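PDB 6NAG: clostripain-related protein from Bacteroides thetaiotaomicron, which is a secreted C11 cysteine protease, iotapain, that hydrolyses peptide bonds, probably on the carboxyl side of basic residues. Local coordinates for residues 36-41 / 62-67; 115-120 / 181-186; 212-217 / 225-230. The protein carries 1 engineered substitution. All coordinates share one frame; numbering follows the deposited sequence.

The three contacts follow one another along the chain, and all lie in the clostripain family region. They sit around one large mixed sheet. Contact 1 joins the end of helix 24-38 to strand 58-67. Contact 2 joins the loop after strand 113-114 to the start of helix 184-189, which follows strand 171-177. Contact 3 pairs helices 211-218 and 224-235. Contacts 1 and 3 touch through Ser-36 and Val-37 against Ala-212, Gly-215 and Gln-216, with centres about 17 Å apart. Contact 2 touches neither; its centre is about 33 Å from that of contact 1 and 24 Å from that of contact 3. Helix packing thus links the outer two, while contact 2 lies in the core.

Contact 1. Residues 36-41 / 62-67. With PRO (proline), chain C.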
loop_
_atom_site.group_PDB
_atom_site.type_symbol
_atom_site.label_atom_id
_atom_site.label_comp_id
_atom_site.label_asym_id
_atom_site.label_seq_id
_atom_site.Cartn_x
_atom_site.Cartn_y
_atom_site.Cartn_z
ATOM N N SER A 36 -3.311 -16.675 -28.665
ATOM C CA SER A 36 -3.212 -16.559 -30.115
ATOM C C SER A 36 -2.662 -15.193 -30.509
ATOM O O SER A 36 -2.092 -15.029 -31.587
ATOM C CB SER A 36 -4.575 -16.789 -30.771
ATOM O OG SER A 36 -5.473 -15.739 -30.460
ATOM N N VAL A 37 -2.842 -14.216 -29.628
ATOM C CA VAL A 37 -2.299 -12.880 -29.834
ATOM C C VAL A 37 -0.798 -12.886 -29.564
ATOM O O VAL A 37 -0.018 -12.286 -30.305
ATOM C CB VAL A 37 -2.994 -11.844 -28.928
ATOM C CG1 VAL A 37 -2.332 -10.484 -29.056
ATOM C CG2 VAL A 37 -4.469 -11.755 -29.271
ATOM N N VAL A 38 -0.404 -13.575 -28.498
ATOM C CA VAL A 38 1.004 -13.752 -28.162
ATOM C C VAL A 38 1.711 -14.524 -29.273
ATOM O O VAL A 38 2.881 -14.284 -29.568
ATOM C CB VAL A 38 1.173 -14.497 -26.821
ATOM C CG1 VAL A 38 2.644 -14.617 -26.452
ATOM C CG2 VAL A 38 0.401 -13.788 -25.723
ATOM N N GLU A 39 0.971 -15.439 -29.893
ATOM C CA GLU A 39 1.481 -16.270 -30.979
ATOM C C GLU A 39 1.986 -15.437 -32.156
ATOM O O GLU A 39 2.883 -15.859 -32.887
ATOM C CB GLU A 39 0.388 -17.233 -31.451
ATOM C CG GLU A 39 0.836 -18.237 -32.499
ATOM C CD GLU A 39 1.855 -19.220 -31.963
ATOM O OE1 GLU A 39 1.789 -19.547 -30.759
ATOM O OE2 GLU A 39 2.722 -19.666 -32.745
ATOM N N LYS A 40 1.413 -14.251 -32.330
ATOM C CA LYS A 40 1.744 -13.395 -33.464
ATOM C C LYS A 40 2.959 -12.508 -33.201
ATOM O O LYS A 40 3.185 -11.539 -33.927
ATOM C CB LYS A 40 0.543 -12.524 -33.833
ATOM C CG LYS A 40 -0.700 -13.307 -34.219
ATOM C CD LYS A 40 -1.874 -12.380 -34.471
ATOM C CE LYS A 40 -3.126 -13.158 -34.837
ATOM N NZ LYS A 40 -4.284 -12.255 -35.075
ATOM N N ASN A 41 3.730 -12.844 -32.169
ATOM C CA ASN A 41 4.929 -12.093 -31.801
ATOM C C ASN A 41 4.626 -10.611 -31.582
ATOM O O ASN A 41 5.297 -9.737 -32.130
ATOM C CB ASN A 41 6.013 -12.263 -32.871
ATOM C CG ASN A 41 7.380 -11.800 -32.401
ATOM O OD1 ASN A 41 7.660 -11.766 -31.203
ATOM N ND2 ASN A 41 8.239 -11.440 -33.347
ATOM N N PHE A 62 0.831 -18.214 -13.709
ATOM C CA PHE A 62 1.728 -18.509 -14.822
ATOM C C PHE A 62 1.828 -17.343 -15.803
ATOM O O PHE A 62 1.079 -16.372 -15.709
ATOM C CB PHE A 62 1.278 -19.779 -15.553
ATOM C CG PHE A 62 -0.057 -19.656 -16.234
ATOM C CD1 PHE A 62 -1.233 -19.821 -15.521
ATOM C CD2 PHE A 62 -0.134 -19.395 -17.592
ATOM C CE1 PHE A 62 -2.458 -19.715 -16.147
ATOM C CE2 PHE A 62 -1.357 -19.288 -18.223
ATOM C CZ PHE A 62 -2.520 -19.448 -17.500
ATOM N N GLU A 63 2.760 -17.452 -16.744
ATOM C CA GLU A 63 3.026 -16.378 -17.692
ATOM C C GLU A 63 2.859 -16.829 -19.141
ATOM O O GLU A 63 3.261 -17.933 -19.504
ATOM C CB GLU A 63 4.441 -15.828 -17.480
ATOM C CG GLU A 63 4.884 -14.810 -18.520
ATOM C CD GLU A 63 6.260 -14.241 -18.235
ATOM O OE1 GLU A 63 6.916 -14.712 -17.283
ATOM O OE2 GLU A 63 6.685 -13.320 -18.962
ATOM N N LEU A 64 2.256 -15.971 -19.957
ATOM C CA LEU A 64 2.218 -16.179 -21.400
ATOM C C LEU A 64 3.365 -15.421 -22.053
ATOM O O LEU A 64 3.415 -14.193 -21.998
ATOM C CB LEU A 64 0.882 -15.724 -21.990
ATOM C CG LEU A 64 -0.366 -16.532 -21.641
ATOM C CD1 LEU A 64 -1.561 -16.028 -22.433
ATOM C CD2 LEU A 64 -0.134 -18.010 -21.897
ATOM N N ALA A 65 4.288 -16.151 -22.667
ATOM C CA ALA A 65 5.445 -15.528 -23.300
ATOM C C ALA A 65 5.651 -16.042 -24.719
ATOM O O ALA A 65 5.032 -17.020 -25.134
ATOM C CB ALA A 65 6.693 -15.767 -22.466
ATOM N N TYR A 66 6.526 -15.369 -25.460
ATOM C CA TYR A 66 6.840 -15.762 -26.827
ATOM C C TYR A 66 8.308 -16.154 -26.940
ATOM O O TYR A 66 9.191 -15.297 -26.932
ATOM C CB TYR A 66 6.515 -14.629 -27.800
ATOM C CG TYR A 66 6.698 -14.990 -29.258
ATOM C CD1 TYR A 66 5.691 -15.635 -29.963
ATOM C CD2 TYR A 66 7.872 -14.679 -29.929
ATOM C CE1 TYR A 66 5.850 -15.964 -31.296
ATOM C CE2 TYR A 66 8.040 -15.005 -31.262
ATOM C CZ TYR A 66 7.026 -15.646 -31.940
ATOM O OH TYR A 66 7.189 -15.971 -33.267
ATOM N N GLU A 67 8.561 -17.454 -27.038
ATOM C CA GLU A 67 9.924 -17.965 -27.111
ATOM C C GLU A 67 10.059 -19.024 -28.199
ATOM O O GLU A 67 9.216 -19.914 -28.317
ATOM C CB GLU A 67 10.351 -18.533 -25.756
ATOM C CG GLU A 67 10.486 -17.481 -24.663
ATOM C CD GLU A 67 10.581 -18.081 -23.275
ATOM O OE1 GLU A 67 10.743 -19.315 -23.168
ATOM O OE2 GLU A 67 10.492 -17.319 -22.290
HETATM N N PRO C . -1.632 -23.961 -16.778
HETATM C CA PRO C . -2.805 -24.764 -17.138
HETATM C C PRO C . -3.682 -24.076 -18.180
HETATM O O PRO C . -3.772 -22.848 -18.223
HETATM C CB PRO C . -3.550 -24.908 -15.808
HETATM C CG PRO C . -3.149 -23.705 -15.029
HETATM C CD PRO C . -1.719 -23.442 -15.402
HETATM O OXT PRO C . -4.324 -24.732 -19.001
HETATM O O HOH W 1 5.169 -15.728 -35.266
#
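Asn-41 lies over one face of the Tyr-66 ring. Its CB is 3.9 Å from the ring centroid and 21° off the normal, a CH-pi contact displaced toward the rim. The amide plane is only 19° from the ring plane, and OD1 of Asn-41 is 3.2 Å from CD2 of Tyr-66. In Asn-41 the CG stands anti to the backbone N (chi1 -166°), which swings the amide across the ring. Two carbonyls approach the same ring obliquely: Val-38 O is 3.1 Å from CD1 of Tyr-66, and Glu-39 O is 3.4 Å from CE1. The type I turn from Val-38 to Asn-41 sets these groups round the ring, and Val-38 O also accepts the bond from Asn-41 N. Helix 24-38 is the connection of a beta-alpha-beta crossover between parallel strands 11-17 and 46-53. Strand 58-67 then runs back antiparallel beside 46-53, so the contact ties the end of the crossover helix to the next strand. The two branches of Val-38 divide the apolar part. CG1 is 4.1 Å from CB of Tyr-66, while CG2 is 4.2 Å from CB of Leu-64. A water hydrogen-bonds Tyr-66 OH at 2.9 Å and makes a weak bond to Glu-39 O. Earlier in the strand, Phe-62 turns one ring face to a bound proline, in a pocket with Tyr-28, Thr-60 and His-73.

Contact 2. Residues 115-120 / 181-186; sequences MGWIPV and MSSIEV
The backbones of Gly-116 and Met-181 come close, with their CA atoms 4.6 Å apart, and those of Trp-117 and Val-186 follow, CA to CA 5.2 Å. Gly-116 is the second residue of a type II' turn from Met-115 to Ile-118, with a positive phi of 61°. The Met-181 chain bends at both chi2 and chi3, and this brings SD to 3.4 Å from Gly-116 N. Val-186 adds its CG2 branch, 3.4 Å from Trp-117 N and 4.0 Å from Trp-117 CB. Segment 115-120 is loop after strand 113-114; segment 181-186 follows strand 171-177 as a loop and enters helix 184-189. In clan CD peptidases the catalytic histidine and cysteine are carried just after two neighbouring strands of the central sheet, so this contact probably sits close to the active site. Trp-117 is the largest side chain here, and it is sandwiched. Over one face, Glu-185 CG makes a CH-pi contact 4.1 Å from the centroid of the five-membered ring, 18° off the normal. On the opposite face is Ile-118 CD1, from the tryptophan's own segment. The Glu-185 chain bends at chi2, which lays its carboxylate over the CD1-NE1 side of the first face, the two planes 26° apart. Ser-344 serves both polar ends: its OG bonds Trp-117 NE1, and its N bonds Glu-185 OE2. Helix 184-189 starts beside this pair, with Ser-183 as N-cap. Its OG accepts from Glu-185 N and more weakly from Val-186 N, though the place of OG in the model is doubtful.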
loop_
_atom_site.group_PDB
_atom_site.type_symbol
_atom_site.label_atom_id
_atom_site.label_comp_id
_atom_site.label_asym_id
_atom_site.label_seq_id
_atom_site.Cartn_x
_atom_site.Cartn_y
_atom_site.Cartn_z
ATOM N N MET A 115 -21.660 -8.259 -10.187
ATOM C CA MET A 115 -22.897 -7.747 -9.611
ATOM C C MET A 115 -22.696 -6.310 -9.136
ATOM O O MET A 115 -23.324 -5.862 -8.178
ATOM C CB MET A 115 -23.363 -8.642 -8.461
ATOM C CG MET A 115 -24.843 -8.523 -8.130
ATOM S SD MET A 115 -25.900 -8.813 -9.559
ATOM C CE MET A 115 -27.509 -8.494 -8.843
ATOM N N GLY A 116 -21.806 -5.594 -9.813
ATOM C CA GLY A 116 -21.574 -4.189 -9.533
ATOM C C GLY A 116 -21.091 -3.877 -8.131
ATOM O O GLY A 116 -20.215 -4.551 -7.594
ATOM N N TRP A 117 -21.676 -2.838 -7.542
ATOM C CA TRP A 117 -21.260 -2.341 -6.236
ATOM C C TRP A 117 -21.896 -3.114 -5.091
ATOM O O TRP A 117 -21.521 -2.930 -3.932
ATOM C CB TRP A 117 -21.615 -0.861 -6.103
ATOM C CG TRP A 117 -23.088 -0.611 -6.205
ATOM C CD1 TRP A 117 -23.795 -0.342 -7.338
ATOM C CD2 TRP A 117 -24.038 -0.624 -5.132
ATOM N NE1 TRP A 117 -25.125 -0.180 -7.039
ATOM C CE2 TRP A 117 -25.300 -0.349 -5.690
ATOM C CE3 TRP A 117 -23.942 -0.840 -3.754
ATOM C CZ2 TRP A 117 -26.459 -0.282 -4.920
ATOM C CZ3 TRP A 117 -25.093 -0.774 -2.991
ATOM C CH2 TRP A 117 -26.334 -0.499 -3.576
ATOM N N ILE A 118 -22.868 -3.962 -5.420
ATOM C CA ILE A 118 -23.634 -4.704 -4.422
ATOM C C ILE A 118 -22.730 -5.452 -3.448
ATOM O O ILE A 118 -21.862 -6.216 -3.864
ATOM C CB ILE A 118 -24.593 -5.710 -5.091
ATOM C CG1 ILE A 118 -25.547 -4.986 -6.041
ATOM C CG2 ILE A 118 -25.370 -6.492 -4.043
ATOM C CD1 ILE A 118 -26.386 -3.921 -5.372
ATOM N N PRO A 119 -22.922 -5.212 -2.143
ATOM C CA PRO A 119 -22.128 -5.879 -1.106
ATOM C C PRO A 119 -22.418 -7.374 -1.029
ATOM O O PRO A 119 -23.537 -7.798 -1.314
ATOM C CB PRO A 119 -22.560 -5.168 0.180
ATOM C CG PRO A 119 -23.911 -4.629 -0.122
ATOM C CD PRO A 119 -23.885 -4.255 -1.571
ATOM N N VAL A 120 -21.412 -8.156 -0.651
ATOM C CA VAL A 120 -21.559 -9.601 -0.524
ATOM C C VAL A 120 -22.576 -9.944 0.561
ATOM O O VAL A 120 -23.331 -10.908 0.436
ATOM C CB VAL A 120 -20.207 -10.278 -0.204
ATOM C CG1 VAL A 120 -20.376 -11.785 -0.069
ATOM C CG2 VAL A 120 -19.184 -9.954 -1.278
ATOM N N MET A 181 -20.566 -4.218 -14.219
ATOM C CA MET A 181 -19.433 -3.616 -13.522
ATOM C C MET A 181 -19.186 -2.164 -13.918
ATOM O O MET A 181 -18.487 -1.437 -13.214
ATOM C CB MET A 181 -18.169 -4.440 -13.753
ATOM C CG MET A 181 -18.241 -5.846 -13.180
ATOM S SD MET A 181 -18.797 -5.876 -11.465
ATOM C CE MET A 181 -17.501 -4.931 -10.671
ATOM N N SER A 182 -19.758 -1.736 -15.039
ATOM C CA SER A 182 -19.661 -0.336 -15.431
ATOM C C SER A 182 -20.648 0.492 -14.617
ATOM O O SER A 182 -21.636 1.004 -15.143
ATOM C CB SER A 182 -19.918 -0.161 -16.927
ATOM O OG SER A 182 -19.615 1.159 -17.341
ATOM N N SER A 183 -20.369 0.605 -13.323
ATOM C CA SER A 183 -21.230 1.321 -12.392
ATOM C C SER A 183 -20.500 2.525 -11.812
ATOM O O SER A 183 -19.293 2.472 -11.581
ATOM C CB SER A 183 -21.692 0.385 -11.273
ATOM O OG SER A 183 -22.090 1.110 -10.123
ATOM N N ILE A 184 -21.233 3.608 -11.579
ATOM C CA ILE A 184 -20.631 4.828 -11.052
ATOM C C ILE A 184 -20.185 4.620 -9.605
ATOM O O ILE A 184 -19.242 5.259 -9.140
ATOM C CB ILE A 184 -21.604 6.032 -11.148
ATOM C CG1 ILE A 184 -20.858 7.349 -10.928
ATOM C CG2 ILE A 184 -22.767 5.886 -10.175
ATOM C CD1 ILE A 184 -19.811 7.639 -11.978
ATOM N N GLU A 185 -20.854 3.710 -8.904
ATOM C CA GLU A 185 -20.492 3.388 -7.531
ATOM C C GLU A 185 -19.223 2.542 -7.503
ATOM O O GLU A 185 -18.391 2.681 -6.608
ATOM C CB GLU A 185 -21.633 2.654 -6.823
ATOM C CG GLU A 185 -22.932 3.442 -6.720
ATOM C CD GLU A 185 -23.831 3.262 -7.929
ATOM O OE1 GLU A 185 -23.340 2.796 -8.977
ATOM O OE2 GLU A 185 -25.033 3.583 -7.828
ATOM N N VAL A 186 -19.085 1.664 -8.491
ATOM C CA VAL A 186 -17.896 0.833 -8.627
ATOM C C VAL A 186 -16.688 1.678 -9.015
ATOM O O VAL A 186 -15.614 1.554 -8.426
ATOM C CB VAL A 186 -18.098 -0.277 -9.679
ATOM C CG1 VAL A 186 -16.788 -0.994 -9.964
ATOM C CG2 VAL A 186 -19.158 -1.257 -9.215
#

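Contact 3. Residues 212-217 / 225-230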
loop_
_atom_site.group_PDB
_atom_site.type_symbol
_atom_site.label_atom_id
_atom_site.label_comp_id
_atom_site.label_asym_id
_atom_site.label_seq_id
_atom_site.Cartn_x
_atom_site.Cartn_y
_atom_site.Cartn_z
ATOM N N ALA A 212 -8.879 -12.463 -28.597
ATOM C CA ALA A 212 -8.152 -12.744 -29.830
ATOM C C ALA A 212 -8.259 -11.573 -30.803
ATOM O O ALA A 212 -7.545 -11.520 -31.804
ATOM C CB ALA A 212 -8.669 -14.018 -30.474
ATOM N N GLU A 213 -9.150 -10.634 -30.500
ATOM C CA GLU A 213 -9.393 -9.501 -31.383
ATOM C C GLU A 213 -9.074 -8.164 -30.718
ATOM O O GLU A 213 -8.819 -7.173 -31.401
ATOM C CB GLU A 213 -10.847 -9.514 -31.861
ATOM C CG GLU A 213 -11.205 -10.735 -32.696
ATOM C CD GLU A 213 -12.681 -10.798 -33.036
ATOM O OE1 GLU A 213 -13.360 -9.753 -32.944
ATOM O OE2 GLU A 213 -13.163 -11.893 -33.395
ATOM N N ILE A 214 -9.085 -8.139 -29.388
ATOM C CA ILE A 214 -8.820 -6.906 -28.651
ATOM C C ILE A 214 -7.606 -7.028 -27.736
ATOM O O ILE A 214 -7.279 -6.095 -27.004
ATOM C CB ILE A 214 -10.037 -6.484 -27.803
ATOM C CG1 ILE A 214 -10.328 -7.528 -26.723
ATOM C CG2 ILE A 214 -11.254 -6.272 -28.685
ATOM C CD1 ILE A 214 -10.266 -6.985 -25.313
ATOM N N GLY A 215 -6.942 -8.179 -27.784
ATOM C CA GLY A 215 -5.803 -8.443 -26.924
ATOM C C GLY A 215 -4.633 -7.501 -27.139
ATOM O O GLY A 215 -3.972 -7.096 -26.184
ATOM N N GLN A 216 -4.380 -7.147 -28.393
ATOM C CA GLN A 216 -3.271 -6.261 -28.727
ATOM C C GLN A 216 -3.553 -4.825 -28.292
ATOM O O GLN A 216 -2.633 -4.021 -28.139
ATOM C CB GLN A 216 -2.974 -6.309 -30.228
ATOM C CG GLN A 216 -4.075 -5.743 -31.116
ATOM C CD GLN A 216 -5.269 -6.671 -31.249
ATOM O OE1 GLN A 216 -5.222 -7.830 -30.834
ATOM N NE2 GLN A 216 -6.348 -6.163 -31.834
ATOM N N TYR A 217 -4.828 -4.508 -28.094
ATOM C CA TYR A 217 -5.224 -3.193 -27.606
ATOM C C TYR A 217 -4.941 -3.071 -26.112
ATOM O O TYR A 217 -4.824 -1.969 -25.578
ATOM C CB TYR A 217 -6.705 -2.939 -27.883
ATOM C CG TYR A 217 -7.067 -2.930 -29.350
ATOM C CD1 TYR A 217 -6.200 -2.402 -30.296
ATOM C CD2 TYR A 217 -8.274 -3.457 -29.789
ATOM C CE1 TYR A 217 -6.528 -2.393 -31.639
ATOM C CE2 TYR A 217 -8.611 -3.452 -31.127
ATOM C CZ TYR A 217 -7.735 -2.920 -32.049
ATOM O OH TYR A 217 -8.067 -2.916 -33.384
ATOM N N ALA A 225 -10.084 2.914 -27.145
ATOM C CA ALA A 225 -11.066 3.029 -28.214
ATOM C C ALA A 225 -11.246 1.698 -28.935
ATOM O O ALA A 225 -12.370 1.254 -29.169
ATOM C CB ALA A 225 -10.651 4.109 -29.193
ATOM N N GLY A 226 -10.129 1.068 -29.283
ATOM C CA GLY A 226 -10.148 -0.202 -29.986
ATOM C C GLY A 226 -10.776 -1.318 -29.175
ATOM O O GLY A 226 -11.406 -2.218 -29.730
ATOM N N ILE A 227 -10.599 -1.262 -27.858
ATOM C CA ILE A 227 -11.185 -2.249 -26.958
ATOM C C ILE A 227 -12.706 -2.229 -27.055
ATOM O O ILE A 227 -13.345 -3.275 -27.163
ATOM C CB ILE A 227 -10.760 -2.003 -25.496
ATOM C CG1 ILE A 227 -9.251 -2.197 -25.341
ATOM C CG2 ILE A 227 -11.503 -2.936 -24.554
ATOM C CD1 ILE A 227 -8.715 -1.755 -24.001
ATOM N N CYS A 228 -13.279 -1.030 -27.026
ATOM C CA CYS A 228 -14.723 -0.867 -27.133
ATOM C C CYS A 228 -15.227 -1.262 -28.515
ATOM O O CYS A 228 -16.209 -1.992 -28.643
ATOM C CB CYS A 228 -15.124 0.576 -26.825
ATOM S SG CYS A 228 -14.818 1.089 -25.123
ATOM N N ASP A 229 -14.549 -0.774 -29.549
ATOM C CA ASP A 229 -14.953 -1.039 -30.923
ATOM C C ASP A 229 -14.811 -2.517 -31.272
ATOM O O ASP A 229 -15.640 -3.075 -31.990
ATOM C CB ASP A 229 -14.135 -0.184 -31.893
ATOM C CG ASP A 229 -14.374 1.303 -31.703
ATOM O OD1 ASP A 229 -15.425 1.671 -31.139
ATOM O OD2 ASP A 229 -13.513 2.103 -32.122
ATOM N N GLY A 230 -13.757 -3.145 -30.761
ATOM C CA GLY A 230 -13.537 -4.563 -30.981
ATOM C C GLY A 230 -14.579 -5.409 -30.277
ATOM O O GLY A 230 -15.002 -6.446 -30.788
#
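Gly-226 is the first residue of 225-230 to meet helix 212-217. Its CA sits over one face of the Tyr-217 ring, 3.9 Å from the centroid and 20° off the normal, a CH-pi contact set toward the rim. The opposite face of that ring carries the amide of Gln-216, whose NE2 is 3.5 Å above the plane and over its centre. This NE2 hydrogen-bonds Glu-213 O at 2.7 Å, from above the carbonyl plane. The bond helps to place NE2 over the ring, with the amide plane steeply tilted to it. Next comes Ile-227, which makes the apolar side-chain contacts. Its CG1 is 3.7 Å from Tyr-217 CB, and its CG2 is 4.3 Å from Ile-214 CD1. One turn after Gly-226 is Gly-230, in a GxxxG spacing. CG2 of Ile-214 is 3.7 Å from Gly-230 CA. It lies against bare backbone, as does the Tyr-217 ring at Gly-226. With no side chains at these two places, the axes approach to 8.6 Å. They run at 172°, so the pair is an antiparallel helical hairpin. Gly-226 N is held by Asp-223 OD1, from the short link between the helices. On the far side, Cys-228 packs on strands 244-249 and 318-321 of the sheet, and Asp-229 OD1 forms a salt bridge with Arg-320 of the latter, while Ala-212 meets Asp-33 and Ser-36 of helix 24-38.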